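PDB 3GDE: DNA ligase, which probably seals nicks in double-stranded DNA during replication, recombination and repair, using ATP and releasing AMP and diphosphate. Local coordinates for residues Ser86-Arg89 with Asp93-Leu96; Pro485-Val488 with Lys494-Phe497. All coordinates share one frame; numbering follows the deposited sequence.

Contact 1. Residues Ser86-Arg89 with Asp93-Leu96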
loop_
_atom_site.group_PDB
_atom_site.type_symbol
_atom_site.label_atom_id
_atom_site.label_comp_id
_atom_site.label_asym_id
_atom_site.label_seq_id
_atom_site.Cartn_x
_atom_site.Cartn_y
_atom_site.Cartn_z
ATOM N N SER A 86 11.004 -27.003 -7.208
ATOM C CA SER A 86 9.993 -27.855 -7.829
ATOM C C SER A 86 8.835 -28.124 -6.866
ATOM O O SER A 86 7.690 -28.259 -7.296
ATOM C CB SER A 86 10.594 -29.166 -8.353
ATOM O OG SER A 86 10.566 -30.178 -7.366
ATOM N N MET A 87 9.143 -28.192 -5.568
ATOM C CA MET A 87 8.124 -28.346 -4.530
ATOM C C MET A 87 7.157 -27.151 -4.469
ATOM O O MET A 87 5.966 -27.348 -4.249
ATOM C CB MET A 87 8.765 -28.580 -3.160
ATOM C CG MET A 87 9.470 -29.928 -2.985
ATOM S SD MET A 87 10.288 -30.070 -1.369
ATOM C CE MET A 87 8.880 -30.488 -0.323
ATOM N N ILE A 88 7.658 -25.927 -4.662
ATOM C CA ILE A 88 6.780 -24.743 -4.672
ATOM C C ILE A 88 5.759 -24.792 -5.816
ATOM O O ILE A 88 4.620 -24.383 -5.642
ATOM C CB ILE A 88 7.550 -23.380 -4.647
ATOM C CG1 ILE A 88 6.722 -22.330 -3.891
ATOM C CG2 ILE A 88 7.912 -22.887 -6.072
ATOM C CD1 ILE A 88 7.268 -20.916 -3.948
ATOM N N ARG A 89 6.172 -25.326 -6.962
ATOM C CA ARG A 89 5.288 -25.499 -8.119
ATOM C C ARG A 89 4.352 -26.693 -7.928
ATOM O O ARG A 89 3.257 -26.726 -8.492
ATOM C CB ARG A 89 6.103 -25.632 -9.409
ATOM C CG ARG A 89 6.904 -24.375 -9.750
ATOM C CD ARG A 89 7.642 -24.488 -11.082
ATOM N NE ARG A 89 8.746 -25.455 -11.058
ATOM C CZ ARG A 89 10.009 -25.175 -10.755
ATOM N NH1 ARG A 89 10.370 -23.940 -10.427
ATOM N NH2 ARG A 89 10.920 -26.140 -10.779
ATOM N N ASP A 93 2.638 -23.088 -2.919
ATOM C CA ASP A 93 2.875 -22.167 -1.812
ATOM C C ASP A 93 4.161 -22.549 -1.104
ATOM O O ASP A 93 4.359 -23.716 -0.790
ATOM C CB ASP A 93 1.701 -22.221 -0.825
ATOM C CG ASP A 93 1.848 -21.235 0.301
ATOM O OD1 ASP A 93 1.590 -20.034 0.082
ATOM O OD2 ASP A 93 2.230 -21.653 1.413
ATOM N N LEU A 94 5.031 -21.569 -0.852
ATOM C CA LEU A 94 6.281 -21.836 -0.150
ATOM C C LEU A 94 6.049 -22.185 1.322
ATOM O O LEU A 94 6.849 -22.921 1.913
ATOM C CB LEU A 94 7.276 -20.678 -0.289
ATOM C CG LEU A 94 8.749 -20.983 0.027
ATOM C CD1 LEU A 94 9.379 -22.021 -0.928
ATOM C CD2 LEU A 94 9.563 -19.712 0.019
ATOM N N GLY A 95 4.961 -21.661 1.900
ATOM C CA GLY A 95 4.570 -21.980 3.273
ATOM C C GLY A 95 4.340 -23.472 3.442
ATOM O O GLY A 95 4.870 -24.082 4.371
ATOM N N LEU A 96 3.568 -24.059 2.525
ATOM C CA LEU A 96 3.278 -25.490 2.551
ATOM C C LEU A 96 4.520 -26.342 2.298
ATOM O O LEU A 96 4.628 -27.461 2.798
ATOM C CB LEU A 96 2.168 -25.840 1.553
ATOM C CG LEU A 96 0.777 -25.245 1.811
ATOM C CD1 LEU A 96 -0.168 -25.567 0.661
ATOM C CD2 LEU A 96 0.190 -25.725 3.140
#

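Contact 2. Residues Pro485-Val488 with Lys494-Phe497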
loop_
_atom_site.group_PDB
_atom_site.type_symbol
_atom_site.label_atom_id
_atom_site.label_comp_id
_atom_site.label_asym_id
_atom_site.label_seq_id
_atom_site.Cartn_x
_atom_site.Cartn_y
_atom_site.Cartn_z
ATOM N N PRO A 485 11.240 -16.180 -10.230
ATOM C CA PRO A 485 11.318 -16.775 -8.876
ATOM C C PRO A 485 9.960 -16.965 -8.199
ATOM O O PRO A 485 9.824 -17.795 -7.300
ATOM C CB PRO A 485 12.131 -15.750 -8.083
ATOM C CG PRO A 485 12.842 -14.935 -9.100
ATOM C CD PRO A 485 11.958 -14.890 -10.294
ATOM N N LEU A 486 8.970 -16.199 -8.648
ATOM C CA LEU A 486 7.654 -16.174 -8.027
ATOM C C LEU A 486 6.684 -17.175 -8.643
ATOM O O LEU A 486 5.521 -17.216 -8.244
ATOM C CB LEU A 486 7.059 -14.758 -8.095
ATOM C CG LEU A 486 7.873 -13.564 -7.572
ATOM C CD1 LEU A 486 6.998 -12.320 -7.593
ATOM C CD2 LEU A 486 8.438 -13.790 -6.158
ATOM N N ILE A 487 7.151 -17.974 -9.608
ATOM C CA ILE A 487 6.275 -18.959 -10.255
ATOM C C ILE A 487 5.933 -20.088 -9.288
ATOM O O ILE A 487 6.807 -20.771 -8.741
ATOM C CB ILE A 487 6.813 -19.509 -11.604
ATOM C CG1 ILE A 487 6.791 -18.419 -12.692
ATOM C CG2 ILE A 487 5.977 -20.720 -12.058
ATOM C CD1 ILE A 487 7.653 -18.723 -13.924
ATOM N N VAL A 488 4.634 -20.270 -9.107
ATOM C CA VAL A 488 4.097 -21.083 -8.049
ATOM C C VAL A 488 3.152 -22.136 -8.676
ATOM O O VAL A 488 2.673 -23.063 -8.024
ATOM C CB VAL A 488 3.431 -20.134 -7.016
ATOM C CG1 VAL A 488 1.913 -20.094 -7.151
ATOM C CG2 VAL A 488 3.871 -20.474 -5.626
ATOM N N LYS A 494 0.649 -21.366 -19.239
ATOM C CA LYS A 494 0.076 -20.701 -18.064
ATOM C C LYS A 494 0.945 -20.826 -16.808
ATOM O O LYS A 494 1.270 -21.945 -16.375
ATOM C CB LYS A 494 -1.286 -21.317 -17.736
ATOM C CG LYS A 494 -2.502 -20.560 -18.211
ATOM C CD LYS A 494 -3.755 -21.392 -17.934
ATOM C CE LYS A 494 -5.021 -20.542 -17.876
ATOM N NZ LYS A 494 -6.261 -21.381 -17.962
ATOM N N VAL A 495 1.309 -19.682 -16.229
ATOM C CA VAL A 495 1.932 -19.647 -14.904
ATOM C C VAL A 495 1.120 -18.779 -13.932
ATOM O O VAL A 495 0.404 -17.857 -14.347
ATOM C CB VAL A 495 3.447 -19.204 -14.912
ATOM C CG1 VAL A 495 4.317 -20.201 -15.653
ATOM C CG2 VAL A 495 3.642 -17.803 -15.471
ATOM N N GLU A 496 1.218 -19.105 -12.648
ATOM C CA GLU A 496 0.665 -18.274 -11.592
ATOM C C GLU A 496 1.811 -17.757 -10.730
ATOM O O GLU A 496 2.823 -18.442 -10.562
ATOM C CB GLU A 496 -0.378 -19.043 -10.769
ATOM C CG GLU A 496 -1.615 -19.468 -11.589
ATOM C CD GLU A 496 -2.596 -20.373 -10.830
ATOM O OE1 GLU A 496 -3.600 -20.814 -11.451
ATOM O OE2 GLU A 496 -2.376 -20.646 -9.621
ATOM N N PHE A 497 1.658 -16.540 -10.220
ATOM C CA PHE A 497 2.666 -15.912 -9.369
ATOM C C PHE A 497 2.185 -15.694 -7.945
ATOM O O PHE A 497 0.988 -15.532 -7.700
ATOM C CB PHE A 497 3.084 -14.544 -9.927
ATOM C CG PHE A 497 3.512 -14.577 -11.350
ATOM C CD1 PHE A 497 2.767 -13.925 -12.318
ATOM C CD2 PHE A 497 4.653 -15.272 -11.732
ATOM C CE1 PHE A 497 3.154 -13.961 -13.645
ATOM C CE2 PHE A 497 5.042 -15.315 -13.060
ATOM C CZ PHE A 497 4.294 -14.662 -14.017
#

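Contact 1. Residues Ser86-Arg89 with Asp93-Leu96
Ile88 swings CG1 roughly across from its backbone N (chi1 -148°, well off a staggered setting), and Leu94 sets CG trans to its own N (chi1 -162°). These torsions bring the two side chains together at a slant. The CG1-CD1 arm of Ile88 does the touching. Its CD1 lies 3.7 Å from Leu94 CB and 3.8 Å from Leu94 CD1. One carbon back, Ile88 CG1 packs 3.6 Å from Leu94 N, at the start of helix 94-108. Ile66 and Tyr70 of helix 66-77 touch both side chains, so the pair sits in a buried apolar layer. Cutting Ile88 back to an alanine removes this arm from against Leu94 and would probably leave a gap between helix 81-91 and the first turn of helix 94-108.

The CB of Asp93 leaves its CA away from helix 81-91, and the residue is the N-cap of helix 94-108. Its OD2 accepts from Leu96 N at 3.0 Å, using the anti lone pair, with a bent N-H...O angle of 143°. Arg160 NE of helix 152-162 forms a salt bridge to the same oxygen. The contact is thus apolar on the side of Ile88 and polar behind it. The buried carboxylate is held by the helix start and by Arg160, and both would be expected to favour its charged form.

Contact 2. Residues Pro485-Val488 with Lys494-Phe497
Ile487 lays CG1 beside the Phe497 ring, 3.6 Å from Phe497 CE2, in an oblique approach. The two side chains run next to each other and point the same way, because Ile487 and Phe497 form an antiparallel non-hydrogen-bonded pair. Their CA atoms are 4.8 Å apart. Ile487 CG1 is anti to the carbonyl carbon (chi1 -69°), which leaves CG2 anti to the backbone N. Both CG2 and the CD1 end of the CG1 branch meet Val495 CG1 at 4.0 Å, and the two side chains cross at an angle.

One backbone bond joins the two segments. Val488 N donates to Glu496 O at 3.0 Å, with an N-H...O angle of 161°. The donor is tilted 24° from the carbonyl plane. Backbone bonds Glu496-Ser489 and Leu486-Ile498 continue the ladder. Phe497 CA directs its hydrogen at Leu486 O in a CA-H...O contact of 3.3 Å. This oxygen also lies at the edge of the Phe497 ring, near its plane.

Trp437 of strand 428-437 packs on both Ile487 and Val495. Phe497 stacks with the ring of Phe483, at the end of helix 473-483, and so ties the strand to that helix. Strand 494-497 also bonds through its backbone to strand 428-437. Pro485 and Leu486 end a 3-10 turn that leads into the beta hairpin of strands 487-491 and 494-497, part of the curled antiparallel sheet of the OB-fold domain.

In the fold
Contact 1 and contact 2 come from different domains, yet their centres are only about 11 Å apart and they touch. The first belongs to the helical DNA-binding domain, the second to the OB-fold domain. Ile88 bridges them. Its CG2 packs 3.6 Å from Ile487 O, and its CD1 lies 3.8 Å from Val488 CG2. Arg89 CG adds a third approach, 3.7 Å from Ile487 O. All are packing contacts. The start of the hairpin thus rests against the end of helix 81-91, in keeping with the closed conformation of this ligase. Both contacts lie away from the predicted ATP-binding residues and the predicted active-site Lys252.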